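Local coordinates for protein endoglycosidase (Bacteroides thetaiotaomicron, PDB 6Q64) that probably hydrolyses glycosidic bonds in complex N-glycans as an endo-acting glycoside hydrolase of family 18, at residues 131-136 with 183-188; 230-235 with 248-253; 84-89 with 337-342. The protein carries 1 engineered substitution. All coordinates share one frame; numbering follows the deposited sequence.

Contact 1 (131-136 with 183-188)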
# COMPACT_ATOMS: atom_id res chain seq x y z
N LEU A 131 -0.30 -0.69 8.46
CA LEU A 131 0.23 0.55 9.08
C LEU A 131 1.19 1.19 8.08
O LEU A 131 1.68 0.49 7.23
CB LEU A 131 0.92 0.22 10.40
CG LEU A 131 -0.03 0.22 11.59
CD1 LEU A 131 0.74 0.41 12.89
CD2 LEU A 131 -1.09 1.30 11.44
N CYS A 132 1.41 2.49 8.22
CA CYS A 132 2.10 3.33 7.24
C CYS A 132 2.49 4.66 7.87
O CYS A 132 1.68 5.19 8.60
CB CYS A 132 1.19 3.68 6.08
SG CYS A 132 2.05 4.76 4.91
N TRP A 133 3.67 5.16 7.53
CA TRP A 133 4.24 6.44 8.02
C TRP A 133 5.69 6.53 7.56
O TRP A 133 6.27 5.47 7.32
CB TRP A 133 4.12 6.59 9.54
CG TRP A 133 4.99 5.72 10.40
CD1 TRP A 133 6.34 5.80 10.52
CD2 TRP A 133 4.56 4.74 11.36
NE1 TRP A 133 6.79 4.91 11.46
CE2 TRP A 133 5.72 4.23 11.99
CE3 TRP A 133 3.32 4.19 11.74
CZ2 TRP A 133 5.67 3.23 12.97
CZ3 TRP A 133 3.27 3.21 12.71
CH2 TRP A 133 4.44 2.74 13.32
N ILE A 134 6.19 7.75 7.45
CA ILE A 134 7.51 8.09 6.86
C ILE A 134 8.59 7.51 7.77
O ILE A 134 8.49 7.66 8.99
CB ILE A 134 7.71 9.60 6.66
CG1 ILE A 134 6.97 10.11 5.43
CG2 ILE A 134 9.20 9.95 6.60
CD1 ILE A 134 6.83 11.62 5.38
N ILE A 135 9.59 6.86 7.17
CA ILE A 135 10.79 6.44 7.93
C ILE A 135 11.97 7.30 7.48
O ILE A 135 12.27 7.40 6.23
CB ILE A 135 10.94 4.92 7.91
CG1 ILE A 135 9.85 4.38 8.83
CG2 ILE A 135 12.33 4.48 8.34
CD1 ILE A 135 9.66 2.91 8.81
N GLN A 136 12.45 8.03 8.50
CA GLN A 136 13.42 9.15 8.47
C GLN A 136 14.39 8.89 9.61
O GLN A 136 15.52 8.49 9.31
CB GLN A 136 12.71 10.50 8.60
CG GLN A 136 13.60 11.65 9.07
CD GLN A 136 13.19 12.99 8.50
OE1 GLN A 136 12.88 13.13 7.31
NE2 GLN A 136 13.19 14.00 9.35
N ASP A 183 -2.30 -6.31 8.88
CA ASP A 183 -1.70 -7.32 7.96
C ASP A 183 -0.31 -6.89 7.51
O ASP A 183 0.27 -7.61 6.70
CB ASP A 183 -2.59 -7.63 6.75
CG ASP A 183 -4.06 -7.70 7.11
OD1 ASP A 183 -4.70 -6.61 7.17
OD2 ASP A 183 -4.55 -8.83 7.38
N GLY A 184 0.23 -5.79 8.03
CA GLY A 184 1.68 -5.56 7.92
C GLY A 184 2.05 -4.09 7.93
O GLY A 184 1.39 -3.30 8.63
N PHE A 185 3.10 -3.72 7.19
CA PHE A 185 3.67 -2.36 7.27
C PHE A 185 4.06 -1.87 5.89
O PHE A 185 4.35 -2.69 4.97
CB PHE A 185 4.85 -2.34 8.24
CG PHE A 185 5.28 -0.95 8.59
CD1 PHE A 185 4.58 -0.20 9.52
CD2 PHE A 185 6.35 -0.35 7.94
CE1 PHE A 185 4.96 1.10 9.82
CE2 PHE A 185 6.74 0.95 8.24
CZ PHE A 185 6.04 1.68 9.18
N ASP A 186 4.04 -0.55 5.77
CA ASP A 186 4.34 0.23 4.56
C ASP A 186 5.38 1.26 4.95
O ASP A 186 5.00 2.27 5.56
CB ASP A 186 3.13 0.97 4.00
CG ASP A 186 3.38 1.82 2.77
OD1 ASP A 186 4.47 2.39 2.62
OD2 ASP A 186 2.48 1.93 1.95
N ILE A 187 6.63 1.02 4.55
CA ILE A 187 7.72 2.00 4.76
C ILE A 187 7.56 3.11 3.72
O ILE A 187 7.75 2.82 2.55
CB ILE A 187 9.07 1.28 4.66
CG1 ILE A 187 9.20 0.18 5.71
CG2 ILE A 187 10.19 2.29 4.76
CD1 ILE A 187 10.20 -0.89 5.38
N ASP A 188 7.15 4.31 4.14
CA ASP A 188 7.22 5.53 3.29
C ASP A 188 8.67 6.00 3.35
O ASP A 188 9.04 6.68 4.36
CB ASP A 188 6.21 6.61 3.71
CG ASP A 188 6.08 7.78 2.73
OD1 ASP A 188 6.84 7.81 1.74
OD2 ASP A 188 5.21 8.67 2.96
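Phe185 turns one edge of its ring onto a face of Trp133, a T-shaped pair in which the six-membered ring of Trp133 and the Phe185 ring have centroids 5.0 Å apart and planes at 77°. CZ of Phe185 reaches 3.8 Å from Trp133 CE2, while CE1 of the phenylalanine stands over the indole, displaced toward its rim. Phe185 CG lies anti to the backbone N (chi1 -167°); the ring end comes nearer to residues 131-136 than CB does. Farther round the same ring, Ile135 meets it tip to tip, its CD1 3.6 Å from Phe185 CE2, and Leu131 adds its CB at 3.8 Å from Phe185 CD1. Ile173 and Ile177 of helix 162-179 also pack on Phe185, which places this apolar group between sheet and helix. Such an interface belongs to the outside of a TIM barrel. Residues 183-188 carry the DGxDxD part of the DGxDxDxE signature of family 18, whose final glutamate, beyond this segment, is an engineered glutamine here. Along the strand, Phe185 and Ile187 face the helices, whereas Asp186 and Asp188 point into the barrel. There Asp188 runs side by side with Ile134, both pointing the same way, with its OD2 3.4 Å from Ile134 CG1. Asp186 rests its carboxylate on Cys132 SG, and its OD2 is hydrogen-bonded to Ser102. The parallel register, with Leu131 opposite Phe185 and Ile134 opposite Asp188, has ordinary backbone bonds at its two ends. Leu131 N donates to Gly184 O at 3.1 Å, and Ile135 N to Asp188 O at 2.9 Å with an N-H...O angle of 163°. The latter oxygen also receives a CA-H...O contact from Ile134 CA at 3.3 Å. Between them, the bonds from Asp186 N to Leu131 O and from Asp188 N to Trp133 O are weak.

Contact 2 (230-235 with 248-253)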
# COMPACT_ATOMS: atom_id res chain seq x y z
N MSE A 230 2.52 -8.71 5.37
CA MSE A 230 3.12 -8.07 4.22
C MSE A 230 4.10 -7.01 4.68
O MSE A 230 3.83 -6.27 5.63
CB MSE A 230 2.03 -7.35 3.42
CG MSE A 230 1.37 -8.16 2.31
SE MSE A 230 0.02 -6.95 1.53
CE MSE A 230 0.96 -5.97 0.14
N LEU A 231 5.21 -6.89 3.95
CA LEU A 231 6.05 -5.71 4.08
C LEU A 231 6.14 -5.06 2.71
O LEU A 231 6.19 -5.78 1.74
CB LEU A 231 7.44 -6.08 4.60
CG LEU A 231 8.42 -4.90 4.69
CD1 LEU A 231 7.88 -3.79 5.56
CD2 LEU A 231 9.77 -5.35 5.21
N VAL A 232 6.23 -3.74 2.69
CA VAL A 232 5.96 -2.92 1.48
C VAL A 232 6.68 -1.59 1.65
O VAL A 232 6.84 -1.09 2.77
CB VAL A 232 4.42 -2.80 1.33
CG1 VAL A 232 3.93 -1.38 1.12
CG2 VAL A 232 3.90 -3.76 0.28
N MSE A 233 7.09 -0.99 0.53
CA MSE A 233 7.92 0.20 0.62
C MSE A 233 7.49 1.17 -0.48
O MSE A 233 7.25 0.77 -1.62
CB MSE A 233 9.40 -0.22 0.52
CG MSE A 233 10.37 0.85 -0.01
SE MSE A 233 12.21 0.83 0.78
CE MSE A 233 12.79 2.20 -0.43
N ASP A 234 7.34 2.45 -0.14
CA ASP A 234 6.83 3.37 -1.14
C ASP A 234 7.72 4.60 -1.19
O ASP A 234 8.41 4.91 -0.19
CB ASP A 234 5.37 3.75 -0.85
CG ASP A 234 5.21 4.82 0.21
OD1 ASP A 234 5.33 6.03 -0.14
OD2 ASP A 234 5.02 4.42 1.39
N GLY A 235 7.68 5.30 -2.31
CA GLY A 235 8.50 6.50 -2.50
C GLY A 235 9.73 6.16 -3.31
O GLY A 235 9.68 6.32 -4.53
N VAL A 248 10.65 -7.62 0.49
CA VAL A 248 9.59 -6.60 0.32
C VAL A 248 8.60 -7.00 -0.77
O VAL A 248 9.01 -7.22 -1.92
CB VAL A 248 10.27 -5.27 0.01
CG1 VAL A 248 9.27 -4.23 -0.43
CG2 VAL A 248 11.06 -4.81 1.21
N ASP A 249 7.32 -7.03 -0.43
CA ASP A 249 6.29 -7.71 -1.24
C ASP A 249 5.87 -6.79 -2.39
O ASP A 249 5.45 -7.34 -3.44
CB ASP A 249 5.16 -8.17 -0.32
CG ASP A 249 5.62 -9.18 0.72
OD1 ASP A 249 6.14 -10.23 0.31
OD2 ASP A 249 5.48 -8.88 1.93
N HIS A 250 5.97 -5.46 -2.25
CA HIS A 250 5.62 -4.52 -3.36
C HIS A 250 6.47 -3.27 -3.30
O HIS A 250 6.80 -2.80 -2.19
CB HIS A 250 4.16 -4.03 -3.33
CG HIS A 250 3.18 -5.07 -3.74
ND1 HIS A 250 2.54 -5.84 -2.81
CD2 HIS A 250 2.77 -5.50 -4.95
CE1 HIS A 250 1.76 -6.72 -3.43
NE2 HIS A 250 1.89 -6.53 -4.74
N TYR A 251 6.76 -2.73 -4.48
CA TYR A 251 7.50 -1.47 -4.70
C TYR A 251 6.44 -0.45 -5.11
O TYR A 251 5.84 -0.63 -6.19
CB TYR A 251 8.59 -1.70 -5.75
CG TYR A 251 9.31 -3.02 -5.66
CD1 TYR A 251 9.80 -3.50 -4.46
CD2 TYR A 251 9.51 -3.82 -6.77
CE1 TYR A 251 10.42 -4.73 -4.36
CE2 TYR A 251 10.13 -5.05 -6.68
CZ TYR A 251 10.61 -5.51 -5.48
OH TYR A 251 11.25 -6.71 -5.37
N ILE A 252 6.17 0.55 -4.28
CA ILE A 252 5.00 1.44 -4.50
C ILE A 252 5.53 2.82 -4.82
O ILE A 252 6.26 3.40 -3.97
CB ILE A 252 4.04 1.48 -3.30
CG1 ILE A 252 3.70 0.07 -2.80
CG2 ILE A 252 2.80 2.28 -3.64
CD1 ILE A 252 2.65 0.05 -1.73
N TYR A 253 5.17 3.32 -5.99
CA TYR A 253 5.68 4.63 -6.46
C TYR A 253 4.52 5.62 -6.50
O TYR A 253 3.40 5.28 -6.88
CB TYR A 253 6.39 4.51 -7.81
CG TYR A 253 7.55 3.55 -7.88
CD1 TYR A 253 7.35 2.19 -8.01
CD2 TYR A 253 8.86 3.99 -7.89
CE1 TYR A 253 8.41 1.31 -8.12
CE2 TYR A 253 9.93 3.12 -7.98
CZ TYR A 253 9.71 1.77 -8.11
OH TYR A 253 10.73 0.88 -8.26
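Asp249 ties itself to Leu231 through both main chain and carboxylate. From its CB, 3.3 Å from Leu231 O, the side chain continues to CG, which is set beside the backbone N (chi1 -62°) and lies 3.6 Å from that same oxygen, and on to OD2, which accepts from Leu231 N at 2.8 Å. This bond is straight (165°) and uses the anti lone pair of OD2. The other oxygen, OD1, turns to a salt bridge with Arg225. Meanwhile Asp249 N donates to Leu231 O at 2.7 Å, which makes a two-way grip on one residue. An alanine at Asp249 would probably leave Leu231 N without its acceptor and Arg225 without its charged mate. Farther on, regular parallel pairing joins the strands of this beta-alpha-beta unit of the barrel: Met233 N bonds to His250 O, and Ile252 N to Met233 O at 2.9 Å. On one face of the pair Val232 divides its branches, CG1 touching Ile252 CD1 at 3.4 Å and CG2 meeting the edge of the His250 ring in its plane. The chemistry thus implies a polar anchor at Asp249, near the start of 248-253, followed by further backbone bonds and mostly apolar side-chain contacts.

Contact 3 (84-89 with 337-342)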
# COMPACT_ATOMS: atom_id res chain seq x y z
N GLY A 84 -20.37 4.40 10.77
CA GLY A 84 -21.71 4.01 10.28
C GLY A 84 -22.46 5.20 9.78
O GLY A 84 -22.19 6.32 10.26
N ASN A 85 -23.40 4.94 8.88
CA ASN A 85 -24.18 5.94 8.11
C ASN A 85 -23.37 6.19 6.84
O ASN A 85 -23.91 5.83 5.78
CB ASN A 85 -24.56 7.21 8.90
CG ASN A 85 -25.72 7.04 9.87
OD1 ASN A 85 -26.76 7.70 9.73
ND2 ASN A 85 -25.58 6.20 10.89
N ASN A 86 -22.10 6.64 6.94
CA ASN A 86 -21.27 6.92 5.72
C ASN A 86 -20.31 5.76 5.35
O ASN A 86 -19.32 5.52 6.06
CB ASN A 86 -20.51 8.26 5.81
CG ASN A 86 -20.03 8.71 4.43
OD1 ASN A 86 -20.29 8.04 3.43
ND2 ASN A 86 -19.33 9.82 4.37
N ALA A 87 -20.57 5.11 4.21
CA ALA A 87 -19.78 4.01 3.61
C ALA A 87 -18.30 4.41 3.45
O ALA A 87 -17.45 3.55 3.67
CB ALA A 87 -20.35 3.57 2.27
N GLN A 88 -18.04 5.68 3.12
CA GLN A 88 -16.68 6.28 2.94
C GLN A 88 -15.74 6.03 4.14
O GLN A 88 -14.51 6.22 3.95
CB GLN A 88 -16.87 7.78 2.68
CG GLN A 88 -15.59 8.59 2.54
CD GLN A 88 -15.90 10.02 2.21
OE1 GLN A 88 -16.69 10.68 2.91
NE2 GLN A 88 -15.35 10.51 1.10
N ASN A 89 -16.23 5.64 5.32
CA ASN A 89 -15.39 5.56 6.56
C ASN A 89 -15.10 4.09 6.91
O ASN A 89 -14.58 3.79 8.03
CB ASN A 89 -16.04 6.34 7.72
CG ASN A 89 -16.36 7.79 7.40
OD1 ASN A 89 -17.51 8.11 7.14
ND2 ASN A 89 -15.37 8.67 7.47
N TYR A 337 -11.46 10.20 -1.53
CA TYR A 337 -11.93 11.43 -2.24
C TYR A 337 -12.60 11.06 -3.57
O TYR A 337 -13.10 11.97 -4.23
CB TYR A 337 -10.77 12.40 -2.48
CG TYR A 337 -10.31 13.16 -1.26
CD1 TYR A 337 -10.01 12.49 -0.08
CD2 TYR A 337 -10.17 14.54 -1.26
CE1 TYR A 337 -9.56 13.16 1.04
CE2 TYR A 337 -9.74 15.23 -0.14
CZ TYR A 337 -9.42 14.53 1.01
OH TYR A 337 -8.98 15.15 2.14
N ASP A 338 -12.60 9.77 -3.93
CA ASP A 338 -13.21 9.20 -5.17
C ASP A 338 -14.66 8.81 -4.86
O ASP A 338 -15.45 8.56 -5.82
CB ASP A 338 -12.41 7.95 -5.59
CG ASP A 338 -12.60 7.41 -7.00
OD1 ASP A 338 -13.25 8.09 -7.86
OD2 ASP A 338 -12.05 6.32 -7.24
N TYR A 339 -14.97 8.69 -3.57
CA TYR A 339 -16.32 8.35 -3.07
C TYR A 339 -17.34 9.41 -3.52
O TYR A 339 -18.35 9.05 -4.08
CB TYR A 339 -16.32 8.11 -1.57
CG TYR A 339 -17.63 7.56 -1.10
CD1 TYR A 339 -18.68 8.41 -0.78
CD2 TYR A 339 -17.85 6.19 -1.05
CE1 TYR A 339 -19.91 7.91 -0.38
CE2 TYR A 339 -19.07 5.68 -0.66
CZ TYR A 339 -20.11 6.54 -0.32
OH TYR A 339 -21.31 6.03 0.05
N PRO A 340 -17.16 10.72 -3.28
CA PRO A 340 -18.17 11.68 -3.70
C PRO A 340 -18.42 11.64 -5.20
O PRO A 340 -19.25 12.37 -5.66
CB PRO A 340 -17.64 13.07 -3.29
CG PRO A 340 -16.51 12.80 -2.29
CD PRO A 340 -16.12 11.34 -2.45
N ASN A 341 -17.70 10.84 -5.96
CA ASN A 341 -17.85 10.81 -7.44
C ASN A 341 -19.16 10.09 -7.81
O ASN A 341 -19.74 9.40 -6.96
CB ASN A 341 -16.67 10.12 -8.15
CG ASN A 341 -15.54 11.06 -8.52
OD1 ASN A 341 -15.79 12.05 -9.19
ND2 ASN A 341 -14.31 10.74 -8.14
N ASP A 342 -19.52 10.15 -9.09
CA ASP A 342 -20.68 9.44 -9.66
C ASP A 342 -20.16 8.57 -10.79
O ASP A 342 -19.80 9.08 -11.88
CB ASP A 342 -21.78 10.42 -10.10
CG ASP A 342 -22.88 9.78 -10.93
OD1 ASP A 342 -23.04 8.52 -10.88
OD2 ASP A 342 -23.53 10.55 -11.68
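Tyr339 presents a ring face to Gln88, and this CH-pi contact is the main packing between the two loops. Gln88 CB lies 4.0 Å from the Tyr339 ring centroid and 17° off the ring normal, hence over the face. Tyr339 points its CB toward residues 84-89, and CG is anti to the backbone N (chi1 -171°). Apolar packing continues at the far end of the ring, where Ala87 CB approaches Tyr339 CE2 at 3.8 Å. Gln88 also crosses Pro340 at about a right angle, with NE2 3.7 Å from Pro340 CD.

No hydrogen bond runs directly between the two segments; most of the polar bonds lie within each loop. Asn86 OD1 accepts from Gln88 N at 3.3 Å, closing an Asx turn, although the donor stands well above the carbonyl plane. The same OD1 comes to 3.8 Å from Tyr339 CE1. Across the other loop, Asn341 ND2 donates to Asp338 OD1 at 2.9 Å. The exception is Gln88 NE2, which bonds to the backbone O of Glu336, just ahead of 337-342, and so links the loops.

Asp338 to Asn341 form a type I beta turn, while 84-89 combines its Asx turn with a short 3-10 segment. The arrangement is that of surface loop packing in a TIM barrel, between the loops that follow the adjacent first and last strands, 72-76 and 329-333.

Overall arrangement
Contacts 1 and 2 join successive strand pairs of one parallel barrel sheet, since strands 184-189 and 230-235 are neighbours. Their centres are 9 Å apart, and they meet directly: Ile187 O and Asp234 N, at 2.7 Å, form a probable hydrogen bond, and Asp186 CG packs on Val232 CG1 at 3.6 Å. Asp186 and Asp188, which belong to the signature motif, and Asp234 bring their carboxylates close together inside the barrel, where family 18 enzymes have their active site. Contact 3 stands apart on the surface, its centre about 25 Å from that of contact 1 and 26 Å from that of contact 2, with nearest atoms no closer than about 14 Å.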